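Local coordinates for DCN1-like protein 3 (Homo sapiens, PDB 4GBA), which contributes to cullin neddylation by helping transfer NEDD8 from N-terminally acetylated NEDD8-conjugating E2 enzymes to cullin-RBX complexes, at residues C57-T60 with R61-F65; I121-A124 with L125-V129; L128-Q132 with N133-V137; L142-T146 with E147-G151. All coordinates share one frame; numbering follows the deposited sequence.

The four contacts follow one another along the DCUN1 domain, and each is local. Contact 1 comes first, where strand 59-60 runs into helix 61-71. Contact 2 lies within helix 119-129 and closes no loop. Contact 3 overlaps it at Leu128 and Val129, and turns the chain out of that helix toward helix 138-147. Contact 4 ends helix 138-147 and leads to strand 154-155. None nests within another. Contacts 2 and 4 touch through packing of Ile123 and Trp126 on Leu145 and Thr146, which joins the two successive helices. Contact 1 stands apart, its centre about 22 Å from that of contact 2. The bound E2 peptide reaches contacts 1, 2 and 3.

Contact 1: residues C57-T60 with R61-F65; sequences CKFT and RKEFF
Thr60 and Glu63 bind each other reciprocally at the start of helix 61-71. The backbone N of Thr60 donates to Glu63 OE1 at 2.9 Å, with an N-H...O angle of 158°. This donor stands well above the carboxylate plane. In return, Glu63 N donates to Thr60 OG1 at 3.2 Å. The Thr60 hydroxyl sits between its own backbone N and carbonyl carbon (chi1 67°), which turns OG1 to the amide of Glu63. The Glu63 chain crosses the Thr60 side chain, and its CG lies 3.3 Å from Thr60 OG1. The two bonds form a capping box, with Thr60 at the N-cap. A third bond, from Phe64 N to Thr60 O at 3.0 Å, is a backbone bond of the first helical turn.

Apolar contact lies beside this polar pair. Phe59 CD2 meets Phe64 CD1 at 4.0 Å, in the plane of the Phe64 ring and at its edge. Phe59 also packs on Phe51, edge to face, and on a modified side chain of the bound peptide. Phe64 meets Phe12 of helix 7-13.

Charged ends point to other partners. Arg61 NH2 makes a salt bridge with Glu9, and Lys62 NZ makes one with Asp66.

Without the carboxylate, as with an alanine here, the Thr60 amide would probably lose this acceptor and only half of the box would remain. The chemistry implies a helix start tied twice between Thr60 and Glu63: the hydroxyl takes one N-H and the carboxylate the other. The carboxylate probably also interacts favourably with the helix dipole.

Contact 2: residues I121-A124 with L125-V129; sequences IAIA and LWKLV
Ile121 O accepts from Leu125 N at 2.7 Å, the shortest of four successive i to i+4 backbone bonds. Trp126 N donates to Ala122 O at 2.8 Å. Lys127 N reaches Ile123 O at 3.2 Å, and Leu128 N reaches Ala124 O at 2.9 Å.

Two side-chain pairs follow the same spacing. Ile121 and Leu125 lie side by side and point the same way. Ile121 CG2 touches Leu125 CD1 at 3.4 Å. This methyl lies anti to the Ile121 backbone N, which brings it alongside the leucine one turn later. Ala122 CB touches the Trp126 ring more loosely, 4.2 Å from CZ3.

The indole is buried. Its NE1 is hydrogen-bonded to Tyr100 OH, its ring stacks with Trp160, and Trp141 meets it edge to face. The small Ala122 also touches Ile155 of strand 154-155.

Ile121, Ala124, Leu125 and Leu128 pack on the bound E2 peptide, while Ala122, Ile123 and Trp126 turn to the protein interior. This is a regular alpha-helix with two apolar sides: one packs on the bound acetylated E2 peptide, and the other joins the aromatic core of the DCUN1 domain.

Contact 3: residues L128-Q132 with N133-V137; sequences LVFTQ and NNPPV
Pro135 lies over one face of the Phe130 ring. Its CG stands 3.9 Å from the ring centroid and 22° off the normal, a CH-pi contact offset toward the rim. Pro135 CD comes 3.6 Å from Phe130 CD1. The two side chains cross at about a right angle. The Phe130 ring lies anti to its own carbonyl carbon (chi1 -77°), which sets it beside the turn, with one face to the proline.

Behind this pair lies one backbone bond across the segments. Asn133 N donates to Phe130 O at 2.9 Å, closing a type I beta turn from Phe130 to Asn133. The donor stands above the carbonyl plane, and its N-H...O angle is 145°.

Just before the turn, Leu128 O is gripped twice by Thr131. The hydroxyl OG1 donates to Leu128 O, and Thr131 N also binds this oxygen. Farther out, both ends of the Gln132 amide are held, OE1 by Lys91 and NE2 by Leu87 O. Phe130 packs on Phe163 and Leu164 of helix 157-169, and Pro135 on Thr167 of that helix.

With a serine at Phe130, Pro135 would probably lose the aromatic face it rests on, and a gap would open beside helix 157-169. The arrangement is a helix exit through a type I turn, here joining helices 119-129 and 138-147 of the cullin-binding region.

Contact 4: residues L142-T146 with E147-G151; sequences LNFLT and ENPSG
Phe144 meets Pro149 in the closely packed part of the contact. Pro149 CG lies 3.7 Å from Phe144 CE1 and equally near CD1, approaching the ring obliquely. The phenyl group is anti to the Phe144 backbone N (chi1 162°), which sends the ring out from the helix and sets its CD1-CE1 flank against Pro149. Pro149 CD also packs on the Phe144 carbonyl, 3.0 Å from O. That oxygen accepts from Asn148 N at 2.8 Å. Behind the proline contact, Phe144 is buried against helix 185-199, where Phe190 and Trp193 each meet it edge to face.

By contrast, Asn143, Thr146 and Glu147 are largely exposed, and polar bonds carry this part. Asn143 O is gripped by two donors from the same face of its carbonyl plane: Glu147 N at 3.1 Å and Thr146 OG1 at 2.9 Å. The second bond folds the threonine hydroxyl back onto its own helix. Glu147 CB packs 3.5 Å from Asn143 O, while its carboxylate extends to Trp193, whose NE1 is bonded to OE2.

Beyond the helix the chain changes direction. Asn148 has positive phi (57°) and begins a type I turn that Gly151 N closes on Asn148 O, while Asn148 OD1 accepts from Ile152 N.

The contact therefore forms the C-terminal end of helix 138-147. Leu145 and Thr146 pack on helix 119-129, Phe144 and Pro149 on helix 185-199, and the turn leads on to strand 154-155.

Contact 1: residues C57-T60 with R61-F65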
loop_
_atom_site.group_PDB
_atom_site.type_symbol
_atom_site.label_atom_id
_atom_site.label_comp_id
_atom_site.label_asym_id
_atom_site.label_seq_id
_atom_site.Cartn_x
_atom_site.Cartn_y
_atom_site.Cartn_z
ATOM N N CYS A 57 1.014 10.830 -2.819
ATOM C CA CYS A 57 1.017 11.823 -3.891
ATOM C C CYS A 57 1.997 12.926 -3.602
ATOM O O CYS A 57 1.881 14.020 -4.154
ATOM C CB CYS A 57 -0.376 12.439 -4.110
ATOM S SG CYS A 57 -1.686 11.278 -4.526
ATOM N N LYS A 58 2.955 12.652 -2.728
ATOM C CA LYS A 58 3.936 13.661 -2.382
ATOM C C LYS A 58 5.289 13.044 -2.045
ATOM O O LYS A 58 5.366 12.056 -1.305
ATOM C CB LYS A 58 3.425 14.491 -1.215
ATOM C CG LYS A 58 4.443 15.482 -0.665
ATOM C CD LYS A 58 3.822 16.363 0.422
ATOM C CE LYS A 58 4.862 17.288 1.062
ATOM N NZ LYS A 58 4.258 18.397 1.870
ATOM N N PHE A 59 6.346 13.612 -2.619
ATOM C CA PHE A 59 7.719 13.330 -2.199
ATOM C C PHE A 59 8.336 14.666 -1.830
ATOM O O PHE A 59 8.509 15.517 -2.700
ATOM C CB PHE A 59 8.564 12.759 -3.339
ATOM C CG PHE A 59 8.117 11.417 -3.843
ATOM C CD1 PHE A 59 7.647 10.448 -2.976
ATOM C CD2 PHE A 59 8.186 11.119 -5.207
ATOM C CE1 PHE A 59 7.257 9.202 -3.443
ATOM C CE2 PHE A 59 7.792 9.877 -5.688
ATOM C CZ PHE A 59 7.327 8.915 -4.796
ATOM N N THR A 60 8.672 14.872 -0.561
ATOM C CA THR A 60 9.419 16.077 -0.194
ATOM C C THR A 60 10.809 16.012 -0.823
ATOM O O THR A 60 11.294 14.931 -1.177
ATOM C CB THR A 60 9.587 16.215 1.338
ATOM O OG1 THR A 60 10.436 15.168 1.815
ATOM C CG2 THR A 60 8.235 16.139 2.042
ATOM N N ARG A 61 11.455 17.163 -0.958
ATOM C CA ARG A 61 12.836 17.187 -1.427
ATOM C C ARG A 61 13.714 16.123 -0.752
ATOM O O ARG A 61 14.439 15.406 -1.433
ATOM C CB ARG A 61 13.446 18.571 -1.231
ATOM C CG ARG A 61 14.932 18.610 -1.516
ATOM C CD ARG A 61 15.496 20.018 -1.431
ATOM N NE ARG A 61 16.705 20.138 -2.238
ATOM C CZ ARG A 61 16.736 20.649 -3.469
ATOM N NH1 ARG A 61 15.626 21.117 -4.036
ATOM N NH2 ARG A 61 17.885 20.704 -4.128
ATOM N N LYS A 62 13.644 16.011 0.576
ATOM C CA LYS A 62 14.466 15.049 1.303
ATOM C C LYS A 62 14.148 13.587 0.996
ATOM O O LYS A 62 15.053 12.750 0.897
ATOM C CB LYS A 62 14.372 15.269 2.817
ATOM C CG LYS A 62 15.372 14.410 3.594
ATOM C CD LYS A 62 15.180 14.502 5.096
ATOM C CE LYS A 62 16.075 13.501 5.816
ATOM N NZ LYS A 62 17.524 13.727 5.501
ATOM N N GLU A 63 12.863 13.271 0.884
ATOM C CA GLU A 63 12.433 11.913 0.542
ATOM C C GLU A 63 12.961 11.534 -0.840
ATOM O O GLU A 63 13.516 10.452 -1.044
ATOM C CB GLU A 63 10.898 11.801 0.586
ATOM C CG GLU A 63 10.317 11.869 2.002
ATOM C CD GLU A 63 8.828 12.257 2.051
ATOM O OE1 GLU A 63 8.200 12.498 0.990
ATOM O OE2 GLU A 63 8.279 12.323 3.172
ATOM N N PHE A 64 12.795 12.448 -1.786
ATOM C CA PHE A 64 13.202 12.196 -3.149
ATOM C C PHE A 64 14.726 11.998 -3.224
ATOM O O PHE A 64 15.217 11.013 -3.790
ATOM C CB PHE A 64 12.724 13.328 -4.064
ATOM C CG PHE A 64 12.856 13.012 -5.517
ATOM C CD1 PHE A 64 11.886 12.263 -6.168
ATOM C CD2 PHE A 64 13.970 13.441 -6.238
ATOM C CE1 PHE A 64 12.011 11.957 -7.523
ATOM C CE2 PHE A 64 14.100 13.143 -7.589
ATOM C CZ PHE A 64 13.110 12.400 -8.230
ATOM N N PHE A 65 15.473 12.923 -2.637
ATOM C CA PHE A 65 16.928 12.803 -2.621
ATOM C C PHE A 65 17.440 11.579 -1.860
ATOM O O PHE A 65 18.285 10.840 -2.367
ATOM C CB PHE A 65 17.567 14.082 -2.083
ATOM C CG PHE A 65 17.743 15.142 -3.126
ATOM C CD1 PHE A 65 19.009 15.452 -3.612
ATOM C CD2 PHE A 65 16.641 15.807 -3.649
ATOM C CE1 PHE A 65 19.173 16.426 -4.586
ATOM C CE2 PHE A 65 16.799 16.777 -4.626
ATOM C CZ PHE A 65 18.063 17.089 -5.095
#

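Contact 2: residues I121-A124 with L125-V129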
loop_
_atom_site.group_PDB
_atom_site.type_symbol
_atom_site.label_atom_id
_atom_site.label_comp_id
_atom_site.label_asym_id
_atom_site.label_seq_id
_atom_site.Cartn_x
_atom_site.Cartn_y
_atom_site.Cartn_z
ATOM N N ILE A 121 -9.591 2.497 0.550
ATOM C CA ILE A 121 -8.138 2.574 0.495
ATOM C C ILE A 121 -7.530 1.298 1.061
ATOM O O ILE A 121 -6.651 0.689 0.462
ATOM C CB ILE A 121 -7.619 3.744 1.339
ATOM C CG1 ILE A 121 -8.141 5.067 0.780
ATOM C CG2 ILE A 121 -6.103 3.737 1.359
ATOM C CD1 ILE A 121 -7.721 5.309 -0.649
ATOM N N ALA A 122 -8.009 0.902 2.229
ATOM C CA ALA A 122 -7.598 -0.352 2.830
ATOM C C ALA A 122 -7.746 -1.488 1.823
ATOM O O ALA A 122 -6.832 -2.297 1.662
ATOM C CB ALA A 122 -8.419 -0.636 4.087
ATOM N N ILE A 123 -8.894 -1.551 1.152
ATOM C CA ILE A 123 -9.153 -2.623 0.186
ATOM C C ILE A 123 -8.179 -2.572 -0.999
ATOM O O ILE A 123 -7.638 -3.594 -1.416
ATOM C CB ILE A 123 -10.600 -2.577 -0.346
ATOM C CG1 ILE A 123 -11.594 -2.931 0.759
ATOM C CG2 ILE A 123 -10.771 -3.530 -1.521
ATOM C CD1 ILE A 123 -13.046 -2.879 0.302
ATOM N N ALA A 124 -7.958 -1.374 -1.526
ATOM C CA ALA A 124 -7.019 -1.168 -2.618
ATOM C C ALA A 124 -5.573 -1.473 -2.206
ATOM O O ALA A 124 -4.820 -2.100 -2.964
ATOM C CB ALA A 124 -7.130 0.261 -3.135
ATOM N N LEU A 125 -5.194 -1.028 -1.013
ATOM C CA LEU A 125 -3.827 -1.208 -0.512
ATOM C C LEU A 125 -3.537 -2.652 -0.126
ATOM O O LEU A 125 -2.446 -3.150 -0.355
ATOM C CB LEU A 125 -3.555 -0.277 0.657
ATOM C CG LEU A 125 -3.401 1.176 0.229
ATOM C CD1 LEU A 125 -3.116 2.061 1.429
ATOM C CD2 LEU A 125 -2.295 1.286 -0.814
ATOM N N TRP A 126 -4.524 -3.344 0.429
ATOM C CA TRP A 126 -4.336 -4.767 0.689
ATOM C C TRP A 126 -4.082 -5.544 -0.593
ATOM O O TRP A 126 -3.178 -6.367 -0.641
ATOM C CB TRP A 126 -5.523 -5.358 1.435
ATOM C CG TRP A 126 -5.280 -5.493 2.906
ATOM C CD1 TRP A 126 -4.119 -5.871 3.514
ATOM C CD2 TRP A 126 -6.219 -5.236 3.952
ATOM N NE1 TRP A 126 -4.277 -5.879 4.875
ATOM C CE2 TRP A 126 -5.556 -5.491 5.175
ATOM C CE3 TRP A 126 -7.559 -4.825 3.976
ATOM C CZ2 TRP A 126 -6.196 -5.351 6.418
ATOM C CZ3 TRP A 126 -8.188 -4.676 5.206
ATOM C CH2 TRP A 126 -7.507 -4.943 6.413
ATOM N N LYS A 127 -4.887 -5.282 -1.622
ATOM C CA LYS A 127 -4.703 -5.884 -2.941
ATOM C C LYS A 127 -3.312 -5.562 -3.499
ATOM O O LYS A 127 -2.596 -6.439 -3.971
ATOM C CB LYS A 127 -5.762 -5.336 -3.889
ATOM C CG LYS A 127 -6.008 -6.157 -5.140
ATOM C CD LYS A 127 -7.260 -5.652 -5.890
ATOM C CE LYS A 127 -8.429 -5.377 -4.915
ATOM N NZ LYS A 127 -9.725 -4.933 -5.560
ATOM N N LEU A 128 -2.944 -4.289 -3.446
ATOM C CA LEU A 128 -1.655 -3.840 -3.935
ATOM C C LEU A 128 -0.457 -4.482 -3.192
ATOM O O LEU A 128 0.460 -5.026 -3.824
ATOM C CB LEU A 128 -1.567 -2.308 -3.891
ATOM C CG LEU A 128 -0.497 -1.707 -4.811
ATOM C CD1 LEU A 128 -0.723 -2.185 -6.240
ATOM C CD2 LEU A 128 -0.493 -0.193 -4.735
ATOM N N VAL A 129 -0.463 -4.429 -1.864
ATOM C CA VAL A 129 0.691 -4.894 -1.095
ATOM C C VAL A 129 0.963 -6.404 -1.269
ATOM O O VAL A 129 2.119 -6.847 -1.241
ATOM C CB VAL A 129 0.606 -4.463 0.406
ATOM C CG1 VAL A 129 -0.435 -5.276 1.164
ATOM C CG2 VAL A 129 1.976 -4.562 1.079
#

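Contact 3: residues L128-Q132 with N133-V137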
loop_
_atom_site.group_PDB
_atom_site.type_symbol
_atom_site.label_atom_id
_atom_site.label_comp_id
_atom_site.label_asym_id
_atom_site.label_seq_id
_atom_site.Cartn_x
_atom_site.Cartn_y
_atom_site.Cartn_z
ATOM N N LEU A 128 -2.944 -4.289 -3.446
ATOM C CA LEU A 128 -1.655 -3.840 -3.935
ATOM C C LEU A 128 -0.457 -4.482 -3.192
ATOM O O LEU A 128 0.460 -5.026 -3.824
ATOM C CB LEU A 128 -1.567 -2.308 -3.891
ATOM C CG LEU A 128 -0.497 -1.707 -4.811
ATOM C CD1 LEU A 128 -0.723 -2.185 -6.240
ATOM C CD2 LEU A 128 -0.493 -0.193 -4.735
ATOM N N VAL A 129 -0.463 -4.429 -1.864
ATOM C CA VAL A 129 0.691 -4.894 -1.095
ATOM C C VAL A 129 0.963 -6.404 -1.269
ATOM O O VAL A 129 2.119 -6.847 -1.241
ATOM C CB VAL A 129 0.606 -4.463 0.406
ATOM C CG1 VAL A 129 -0.435 -5.276 1.164
ATOM C CG2 VAL A 129 1.976 -4.562 1.079
ATOM N N PHE A 130 -0.093 -7.182 -1.486
ATOM C CA PHE A 130 0.049 -8.629 -1.649
ATOM C C PHE A 130 0.293 -9.057 -3.100
ATOM O O PHE A 130 0.274 -10.248 -3.409
ATOM C CB PHE A 130 -1.176 -9.372 -1.087
ATOM C CG PHE A 130 -1.194 -9.471 0.425
ATOM C CD1 PHE A 130 -0.227 -10.218 1.100
ATOM C CD2 PHE A 130 -2.178 -8.832 1.170
ATOM C CE1 PHE A 130 -0.236 -10.316 2.478
ATOM C CE2 PHE A 130 -2.192 -8.929 2.564
ATOM C CZ PHE A 130 -1.223 -9.672 3.217
ATOM N N THR A 131 0.524 -8.086 -3.981
ATOM C CA THR A 131 0.724 -8.338 -5.415
ATOM C C THR A 131 1.572 -9.586 -5.743
ATOM O O THR A 131 1.151 -10.419 -6.540
ATOM C CB THR A 131 1.299 -7.077 -6.140
ATOM O OG1 THR A 131 0.319 -6.027 -6.138
ATOM C CG2 THR A 131 1.672 -7.395 -7.560
ATOM N N GLN A 132 2.746 -9.731 -5.134
ATOM C CA GLN A 132 3.628 -10.854 -5.476
ATOM C C GLN A 132 3.296 -12.150 -4.742
ATOM O O GLN A 132 3.794 -13.213 -5.088
ATOM C CB GLN A 132 5.104 -10.497 -5.247
ATOM C CG GLN A 132 5.525 -9.190 -5.912
ATOM C CD GLN A 132 7.034 -9.053 -6.064
ATOM O OE1 GLN A 132 7.587 -9.380 -7.112
ATOM N NE2 GLN A 132 7.698 -8.545 -5.032
ATOM N N ASN A 133 2.458 -12.056 -3.719
ATOM C CA ASN A 133 2.182 -13.200 -2.850
ATOM C C ASN A 133 0.768 -13.161 -2.290
ATOM O O ASN A 133 0.571 -12.781 -1.138
ATOM C CB ASN A 133 3.199 -13.269 -1.693
ATOM C CG ASN A 133 3.184 -12.006 -0.797
ATOM O OD1 ASN A 133 2.679 -10.945 -1.191
ATOM N ND2 ASN A 133 3.740 -12.127 0.414
ATOM N N ASN A 134 -0.212 -13.537 -3.109
ATOM C CA ASN A 134 -1.598 -13.598 -2.647
ATOM C C ASN A 134 -1.824 -14.748 -1.667
ATOM O O ASN A 134 -1.695 -15.920 -2.027
ATOM C CB ASN A 134 -2.586 -13.729 -3.815
ATOM C CG ASN A 134 -3.178 -12.385 -4.256
ATOM O OD1 ASN A 134 -2.507 -11.351 -4.241
ATOM N ND2 ASN A 134 -4.439 -12.408 -4.668
ATOM N N PRO A 135 -2.159 -14.421 -0.415
ATOM C CA PRO A 135 -2.548 -15.476 0.525
ATOM C C PRO A 135 -3.914 -16.055 0.127
ATOM O O PRO A 135 -4.748 -15.347 -0.451
ATOM C CB PRO A 135 -2.654 -14.738 1.866
ATOM C CG PRO A 135 -2.100 -13.353 1.625
ATOM C CD PRO A 135 -2.284 -13.078 0.167
ATOM N N PRO A 136 -4.143 -17.337 0.425
ATOM C CA PRO A 136 -5.409 -18.011 0.108
ATOM C C PRO A 136 -6.660 -17.205 0.478
ATOM O O PRO A 136 -7.611 -17.163 -0.305
ATOM C CB PRO A 136 -5.326 -19.289 0.940
ATOM C CG PRO A 136 -3.862 -19.588 0.981
ATOM C CD PRO A 136 -3.170 -18.251 1.049
ATOM N N VAL A 137 -6.644 -16.549 1.629
ATOM C CA VAL A 137 -7.835 -15.893 2.168
ATOM C C VAL A 137 -8.107 -14.482 1.634
ATOM O O VAL A 137 -9.130 -13.888 1.955
ATOM C CB VAL A 137 -7.761 -15.824 3.719
ATOM C CG1 VAL A 137 -6.641 -14.882 4.160
ATOM C CG2 VAL A 137 -9.076 -15.374 4.299
#

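Contact 4: residues L142-T146 with E147-G151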
loop_
_atom_site.group_PDB
_atom_site.type_symbol
_atom_site.label_atom_id
_atom_site.label_comp_id
_atom_site.label_asym_id
_atom_site.label_seq_id
_atom_site.Cartn_x
_atom_site.Cartn_y
_atom_site.Cartn_z
ATOM N N LEU A 142 -11.425 -9.559 0.714
ATOM C CA LEU A 142 -11.672 -8.298 0.019
ATOM C C LEU A 142 -13.097 -8.208 -0.547
ATOM O O LEU A 142 -13.640 -7.108 -0.691
ATOM C CB LEU A 142 -10.625 -8.048 -1.085
ATOM C CG LEU A 142 -9.145 -7.898 -0.693
ATOM C CD1 LEU A 142 -8.259 -7.948 -1.934
ATOM C CD2 LEU A 142 -8.855 -6.630 0.133
ATOM N N ASN A 143 -13.688 -9.356 -0.885
ATOM C CA ASN A 143 -15.104 -9.407 -1.259
ATOM C C ASN A 143 -15.959 -9.026 -0.071
ATOM O O ASN A 143 -16.904 -8.244 -0.189
ATOM C CB ASN A 143 -15.511 -10.805 -1.724
ATOM C CG ASN A 143 -14.953 -11.154 -3.092
ATOM O OD1 ASN A 143 -14.632 -10.270 -3.897
ATOM N ND2 ASN A 143 -14.845 -12.451 -3.368
ATOM N N PHE A 144 -15.610 -9.599 1.076
ATOM C CA PHE A 144 -16.284 -9.321 2.333
ATOM C C PHE A 144 -16.285 -7.822 2.650
ATOM O O PHE A 144 -17.303 -7.263 3.037
ATOM C CB PHE A 144 -15.630 -10.148 3.452
ATOM C CG PHE A 144 -15.924 -9.655 4.840
ATOM C CD1 PHE A 144 -17.144 -9.906 5.436
ATOM C CD2 PHE A 144 -14.967 -8.956 5.558
ATOM C CE1 PHE A 144 -17.409 -9.453 6.719
ATOM C CE2 PHE A 144 -15.231 -8.499 6.841
ATOM C CZ PHE A 144 -16.446 -8.749 7.421
ATOM N N LEU A 145 -15.144 -7.171 2.455
ATOM C CA LEU A 145 -15.004 -5.758 2.798
ATOM C C LEU A 145 -15.692 -4.789 1.833
ATOM O O LEU A 145 -16.076 -3.693 2.231
ATOM C CB LEU A 145 -13.527 -5.380 2.903
ATOM C CG LEU A 145 -12.708 -5.998 4.029
ATOM C CD1 LEU A 145 -11.225 -5.618 3.846
ATOM C CD2 LEU A 145 -13.245 -5.541 5.378
ATOM N N THR A 146 -15.802 -5.164 0.562
ATOM C CA THR A 146 -16.491 -4.322 -0.414
ATOM C C THR A 146 -17.994 -4.392 -0.138
ATOM O O THR A 146 -18.716 -3.393 -0.212
ATOM C CB THR A 146 -16.189 -4.757 -1.870
ATOM O OG1 THR A 146 -16.713 -6.071 -2.095
ATOM C CG2 THR A 146 -14.688 -4.771 -2.130
ATOM N N GLU A 147 -18.457 -5.587 0.205
ATOM C CA GLU A 147 -19.825 -5.766 0.633
ATOM C C GLU A 147 -20.045 -5.013 1.940
ATOM O O GLU A 147 -21.043 -4.309 2.105
ATOM C CB GLU A 147 -20.110 -7.247 0.810
ATOM C CG GLU A 147 -21.465 -7.536 1.398
ATOM C CD GLU A 147 -21.872 -8.985 1.213
ATOM O OE1 GLU A 147 -21.395 -9.611 0.234
ATOM O OE2 GLU A 147 -22.662 -9.490 2.047
ATOM N N ASN A 148 -19.096 -5.156 2.864
ATOM C CA ASN A 148 -19.146 -4.473 4.159
ATOM C C ASN A 148 -20.411 -4.782 4.968
ATOM O O ASN A 148 -21.099 -3.869 5.435
ATOM C CB ASN A 148 -18.974 -2.954 3.989
ATOM C CG ASN A 148 -18.688 -2.245 5.310
ATOM O OD1 ASN A 148 -18.326 -2.880 6.308
ATOM N ND2 ASN A 148 -18.840 -0.926 5.318
ATOM N N PRO A 149 -20.700 -6.079 5.153
ATOM C CA PRO A 149 -21.883 -6.573 5.872
ATOM C C PRO A 149 -22.148 -5.812 7.166
ATOM O O PRO A 149 -23.300 -5.489 7.436
ATOM C CB PRO A 149 -21.513 -8.023 6.209
ATOM C CG PRO A 149 -20.552 -8.421 5.150
ATOM C CD PRO A 149 -19.804 -7.172 4.735
ATOM N N SER A 150 -21.102 -5.536 7.946
ATOM C CA SER A 150 -21.267 -4.953 9.279
ATOM C C SER A 150 -21.023 -3.447 9.315
ATOM O O SER A 150 -20.841 -2.866 10.385
ATOM C CB SER A 150 -20.374 -5.664 10.316
ATOM O OG SER A 150 -18.986 -5.570 10.010
ATOM N N GLY A 151 -21.026 -2.820 8.145
ATOM C CA GLY A 151 -20.860 -1.377 8.047
ATOM C C GLY A 151 -19.760 -0.775 8.917
ATOM O O GLY A 151 -20.031 -0.010 9.846
#